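Local atomic coordinates of pullulanase (Bacillus acidopullulyticus, PDB entry 2WAN), a protein that hydrolyses the alpha-1,6-glucosidic linkages of pullulan, acting as a starch-debranching glycoside hydrolase. Residues T414-A417 and G418-G421; R530-E533 and L534-I538; G713-G716 and S717-F721. All coordinates share one frame; numbering follows the deposited sequence.

Interaction 1: residues T414-A417 and G418-G421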
# COMPACT_ATOMS: atom_id res chain seq x y z
N THR A 414 -6.67 -20.98 22.37
CA THR A 414 -7.25 -19.62 22.23
C THR A 414 -8.54 -19.56 21.43
O THR A 414 -9.22 -18.53 21.43
CB THR A 414 -6.24 -18.60 21.62
OG1 THR A 414 -6.06 -18.86 20.22
CG2 THR A 414 -4.89 -18.71 22.31
N ASP A 415 -8.88 -20.64 20.71
CA ASP A 415 -10.07 -20.60 19.86
C ASP A 415 -11.31 -20.51 20.73
O ASP A 415 -11.44 -21.24 21.72
CB ASP A 415 -10.18 -21.88 19.02
CG ASP A 415 -9.14 -21.99 17.93
OD1 ASP A 415 -8.44 -21.02 17.60
OD2 ASP A 415 -9.03 -23.11 17.37
N PRO A 416 -12.25 -19.60 20.37
CA PRO A 416 -13.49 -19.58 21.14
C PRO A 416 -14.36 -20.79 20.80
O PRO A 416 -14.13 -21.46 19.79
CB PRO A 416 -14.17 -18.29 20.67
CG PRO A 416 -13.73 -18.15 19.23
CD PRO A 416 -12.25 -18.60 19.28
N ALA A 417 -15.34 -21.08 21.65
CA ALA A 417 -16.30 -22.16 21.39
C ALA A 417 -17.01 -21.90 20.07
O ALA A 417 -17.35 -20.75 19.76
CB ALA A 417 -17.30 -22.28 22.55
N GLY A 418 -17.20 -22.95 19.29
CA GLY A 418 -17.92 -22.83 18.02
C GLY A 418 -17.06 -22.44 16.83
O GLY A 418 -17.56 -22.44 15.71
N TRP A 419 -15.78 -22.14 17.08
CA TRP A 419 -14.83 -21.69 16.03
C TRP A 419 -14.72 -22.67 14.86
O TRP A 419 -14.58 -22.24 13.72
CB TRP A 419 -13.46 -21.48 16.67
CG TRP A 419 -12.40 -20.82 15.81
CD1 TRP A 419 -11.20 -21.36 15.43
CD2 TRP A 419 -12.41 -19.47 15.31
NE1 TRP A 419 -10.47 -20.45 14.69
CE2 TRP A 419 -11.19 -19.28 14.60
CE3 TRP A 419 -13.33 -18.42 15.36
CZ2 TRP A 419 -10.86 -18.06 13.96
CZ3 TRP A 419 -13.01 -17.20 14.70
CH2 TRP A 419 -11.78 -17.04 14.02
N GLN A 420 -14.81 -23.98 15.13
CA GLN A 420 -14.78 -24.95 14.03
C GLN A 420 -15.97 -24.87 13.06
O GLN A 420 -15.92 -25.41 11.97
CB GLN A 420 -14.62 -26.39 14.55
CG GLN A 420 -13.29 -26.66 15.24
CD GLN A 420 -12.09 -26.36 14.36
OE1 GLN A 420 -11.19 -25.61 14.76
NE2 GLN A 420 -12.06 -26.94 13.17
N GLY A 421 -17.05 -24.19 13.48
CA GLY A 421 -18.19 -23.96 12.61
C GLY A 421 -18.18 -22.64 11.86
O GLY A 421 -19.10 -22.35 11.11
O HOH W 1 -8.48 -24.10 14.88
O HOH W 2 -10.96 -24.88 17.47
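A type II beta turn from P416 to W419 carries this contact, in the loop between strand 406-407 and the first barrel strand, 435-438. Its closing bond runs from W419 N to P416 O at 3.2 Å. G418 takes the third position with phi at 87°; a CB there would come within 2.5 Å of A417 O, which explains the glycine. Beyond the turn the chain continues into the short 3-10 segment 419-421.

The side chains fold back along the turn. With CG of W419 swung away from its own N (chi1 -171°), the indole returns toward D415 and P416. P416 CD stands 3.7 Å above the plane of the indole, near its rim, while CG of the same proline packs against W419 CE3. The D415 side chain crosses that of W419 at about a right angle, its CG 3.3 Å from W419 CD1 and its carboxylate plane inclined 39° to the ring. The two carboxylate oxygens have different tasks: OD1 forms a salt bridge with K535 on helix 529-543, and OD2 binds water. The ring of H615 stacks on W419, so the turn is pinned against the barrel's helical layer through both charge and aromatic packing. One water lies in the indole plane at its edge, 2.7 Å from D415 OD2. A second donates to D415 OD2 at 2.6 Å and to Q420 OE1 at 2.8 Å, linking the carboxylate to the amide oxygen.

Interaction 2: residues R530-E533 and L534-I538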
# COMPACT_ATOMS: atom_id res chain seq x y z
N ARG A 530 -6.48 -11.24 24.11
CA ARG A 530 -6.54 -10.42 22.88
C ARG A 530 -6.77 -11.28 21.62
O ARG A 530 -7.42 -10.84 20.67
CB ARG A 530 -5.27 -9.60 22.71
CG ARG A 530 -4.00 -10.46 22.60
CD ARG A 530 -2.80 -9.54 22.50
NE ARG A 530 -2.41 -8.91 23.77
CZ ARG A 530 -1.68 -7.79 23.85
NH1 ARG A 530 -1.32 -7.11 22.76
NH2 ARG A 530 -1.32 -7.35 25.05
N ILE A 531 -6.24 -12.51 21.64
CA ILE A 531 -6.39 -13.44 20.51
C ILE A 531 -7.83 -13.94 20.46
O ILE A 531 -8.50 -13.82 19.43
CB ILE A 531 -5.40 -14.61 20.60
CG1 ILE A 531 -3.95 -14.08 20.60
CG2 ILE A 531 -5.62 -15.61 19.43
CD1 ILE A 531 -2.86 -15.18 20.61
N THR A 532 -8.32 -14.49 21.59
CA THR A 532 -9.67 -15.03 21.66
C THR A 532 -10.73 -13.97 21.33
O THR A 532 -11.68 -14.24 20.60
CB THR A 532 -9.93 -15.62 23.05
OG1 THR A 532 -8.96 -16.66 23.27
CG2 THR A 532 -11.35 -16.21 23.13
N GLU A 533 -10.54 -12.76 21.86
CA GLU A 533 -11.55 -11.72 21.70
C GLU A 533 -11.64 -11.20 20.28
O GLU A 533 -12.74 -10.93 19.82
CB GLU A 533 -11.37 -10.58 22.71
CG GLU A 533 -11.69 -11.10 24.15
CD GLU A 533 -11.26 -10.16 25.26
OE1 GLU A 533 -10.92 -9.00 24.98
OE2 GLU A 533 -11.26 -10.59 26.45
N LEU A 534 -10.51 -11.09 19.59
CA LEU A 534 -10.56 -10.69 18.18
C LEU A 534 -11.18 -11.79 17.34
O LEU A 534 -11.97 -11.52 16.43
CB LEU A 534 -9.17 -10.29 17.67
CG LEU A 534 -9.05 -9.89 16.18
CD1 LEU A 534 -10.07 -8.80 15.76
CD2 LEU A 534 -7.63 -9.46 15.82
N LYS A 535 -10.84 -13.04 17.65
CA LYS A 535 -11.52 -14.15 16.97
C LYS A 535 -13.03 -14.09 17.21
O LYS A 535 -13.79 -14.38 16.29
CB LYS A 535 -10.96 -15.52 17.40
CG LYS A 535 -9.56 -15.79 16.91
CD LYS A 535 -9.01 -17.13 17.47
CE LYS A 535 -7.63 -17.40 16.87
NZ LYS A 535 -6.96 -18.56 17.55
N GLN A 536 -13.46 -13.73 18.43
CA GLN A 536 -14.89 -13.63 18.72
C GLN A 536 -15.54 -12.52 17.91
O GLN A 536 -16.66 -12.69 17.45
CB GLN A 536 -15.14 -13.44 20.22
CG GLN A 536 -14.81 -14.70 21.01
CD GLN A 536 -14.90 -14.50 22.51
OE1 GLN A 536 -14.05 -13.85 23.12
NE2 GLN A 536 -15.93 -15.07 23.11
N LEU A 537 -14.84 -11.40 17.73
CA LEU A 537 -15.34 -10.33 16.85
C LEU A 537 -15.60 -10.88 15.43
O LEU A 537 -16.69 -10.69 14.85
CB LEU A 537 -14.36 -9.15 16.79
CG LEU A 537 -14.67 -7.96 15.85
CD1 LEU A 537 -13.91 -6.71 16.32
CD2 LEU A 537 -14.27 -8.23 14.39
N ILE A 538 -14.59 -11.53 14.88
CA ILE A 538 -14.67 -12.10 13.52
C ILE A 538 -15.77 -13.16 13.43
O ILE A 538 -16.57 -13.15 12.50
CB ILE A 538 -13.28 -12.65 13.11
CG1 ILE A 538 -12.29 -11.49 13.01
CG2 ILE A 538 -13.35 -13.47 11.79
CD1 ILE A 538 -10.82 -11.95 13.09
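K535 and I531, one turn apart on alpha-helix 529-543 of the catalytic (beta/alpha)8 barrel, lie side by side and point the same way. The I531 methyl CG2 sits 3.7 Å from K535 CE, alongside the fully extended lysine chain. Q536 lies differently, crossing T532 obliquely: its CG rests 3.2 Å from T532 O, and its amide oxygen OE1 meets the methyl CG2 of T532 at 3.6 Å. The Q536 chain leaves CB with CG opposite the carbonyl carbon (chi1 -70°) and thus runs back along the preceding turn, where OE1 also approaches E533 CG at 3.8 Å.

Beneath these side chains the backbone supplies the regular i to i+4 ladder. K535 N reaches I531 O at 3.0 Å with a nearly straight N-H (167°), whereas Q536 N binds T532 O at 2.9 Å with a more bent one (146°). L534 N to R530 O is longer at 3.3 Å. With an alanine here in place of Q536, the T532 methyl and the E533 CG would probably lose the side chain packed against them and a gap would open on this flank.

Further out, polar ends fix the helix in its surroundings. K535 NZ forms a salt bridge with E613 of helix 597-614, whose Y614 touches both I531 and K535. R530 NH1 forms salt bridges with E493 and E499, while its NH2 is hydrogen-bonded to P525 O; the guanidinium is likely to favour the ionised form of both carboxylates. E533 OE2 is hydrogen-bonded to T523 OG1.

Interaction 3: residues G713-G716 and S717-F721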
# COMPACT_ATOMS: atom_id res chain seq x y z
N GLY A 713 -16.14 7.22 -13.50
CA GLY A 713 -16.36 6.44 -12.27
C GLY A 713 -17.55 5.49 -12.34
O GLY A 713 -17.49 4.38 -11.81
N VAL A 714 -18.64 5.93 -12.98
CA VAL A 714 -19.85 5.09 -13.12
C VAL A 714 -19.52 3.76 -13.83
O VAL A 714 -20.04 2.71 -13.46
CB VAL A 714 -21.00 5.85 -13.88
CG1 VAL A 714 -22.00 4.86 -14.48
CG2 VAL A 714 -21.70 6.86 -12.97
N ILE A 715 -18.65 3.81 -14.83
CA ILE A 715 -18.33 2.59 -15.58
C ILE A 715 -17.19 1.76 -14.95
O ILE A 715 -16.59 0.91 -15.61
CB ILE A 715 -18.05 2.87 -17.09
CG1 ILE A 715 -16.81 3.74 -17.30
CG2 ILE A 715 -19.27 3.51 -17.76
CD1 ILE A 715 -16.39 3.83 -18.79
N GLY A 716 -16.93 1.98 -13.66
CA GLY A 716 -15.94 1.20 -12.92
C GLY A 716 -14.53 1.47 -13.39
O GLY A 716 -13.68 0.57 -13.31
N SER A 717 -14.29 2.68 -13.91
CA SER A 717 -12.96 3.19 -14.24
C SER A 717 -12.22 2.47 -15.38
O SER A 717 -11.01 2.66 -15.54
CB SER A 717 -12.10 3.26 -12.98
OG SER A 717 -12.67 4.20 -12.09
N ILE A 718 -12.96 1.68 -16.15
CA ILE A 718 -12.38 0.81 -17.20
C ILE A 718 -11.77 1.58 -18.38
O ILE A 718 -11.04 1.01 -19.19
CB ILE A 718 -13.40 -0.22 -17.70
CG1 ILE A 718 -14.62 0.47 -18.31
CG2 ILE A 718 -13.80 -1.22 -16.55
CD1 ILE A 718 -15.65 -0.51 -18.95
N GLN A 719 -12.08 2.88 -18.46
CA GLN A 719 -11.46 3.74 -19.48
C GLN A 719 -10.53 4.76 -18.84
O GLN A 719 -10.05 5.66 -19.51
CB GLN A 719 -12.53 4.47 -20.31
CG GLN A 719 -13.36 3.53 -21.15
CD GLN A 719 -14.41 4.26 -21.97
OE1 GLN A 719 -15.26 3.64 -22.59
NE2 GLN A 719 -14.35 5.59 -21.98
N ASP A 720 -10.27 4.60 -17.54
CA ASP A 720 -9.47 5.56 -16.80
C ASP A 720 -8.19 4.84 -16.34
O ASP A 720 -7.10 5.15 -16.83
CB ASP A 720 -10.32 6.15 -15.64
CG ASP A 720 -9.58 7.20 -14.80
OD1 ASP A 720 -8.43 7.58 -15.13
OD2 ASP A 720 -10.17 7.66 -13.80
N PHE A 721 -8.31 3.85 -15.44
CA PHE A 721 -7.12 3.16 -14.93
C PHE A 721 -7.30 1.68 -14.58
O PHE A 721 -6.36 1.06 -14.08
CB PHE A 721 -6.55 3.91 -13.70
CG PHE A 721 -7.50 3.98 -12.54
CD1 PHE A 721 -7.56 2.93 -11.62
CD2 PHE A 721 -8.35 5.06 -12.39
CE1 PHE A 721 -8.47 2.97 -10.55
CE2 PHE A 721 -9.25 5.11 -11.34
CZ PHE A 721 -9.32 4.05 -10.41
O HOH W 3 -15.10 3.62 -10.85
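The Q719 amide carries the I715 methyl CD1 over its flat: CD1 is 3.8 Å from Q719 CD and almost as near to CG, OE1 and NE2, which places it above the group instead of at one end. The F721 ring has S717 CB 3.7 Å above one face, displaced toward the rim, and D720 OD1 in plane at the edge.

These residues follow the end of helix 707-714, which finishes in a Schellman motif with G716 as its C-prime residue. G716 N returns to G713 O at 3.1 Å. From I715 to I718 the chain makes a type I' beta turn, its two central residues, G716 and S717, both at positive phi. I715 and I718 cross at about a right angle, with I715 CD1 3.8 Å from I718 CG1. In each, CG1 occupies the crowded position between N and the carbonyl carbon (chi1 64° and 60°), and both also pack on I838 of helix 835-841.

On the polar side a water donates to G713 O at 2.7 Å and accepts from S717 OG at 2.8 Å. S717 O takes two backbone donors, D720 N and F721 N. The chemistry is thus divided: backbone and water bonds satisfy polar atoms at the helix end, while the isoleucines pack on helix 835-841, I715 also on strand 842-844.

Overall arrangement
Along the chain the three interactions come in series, 1 before 2 before 3. Interactions 1 and 2 are neighbours, with centres 10 Å apart: the 414-421 segment lies on helix 529-543, where T414 O meets T532 OG1 at 2.6 Å and W419 CZ3 packs 3.3 Å from K535 O. Together they fasten the loop leading into barrel strand 435-438 to the outer helical layer. Interaction 3 is remote, its centre 42 Å from that of interaction 1 and 38 Å from that of interaction 2, with no touch to either. The contacts thus lie at two well-separated places on the barrel, the second joining the end of helix 707-714, ahead of barrel strand 728-730, to helix 835-841 and strand 842-844.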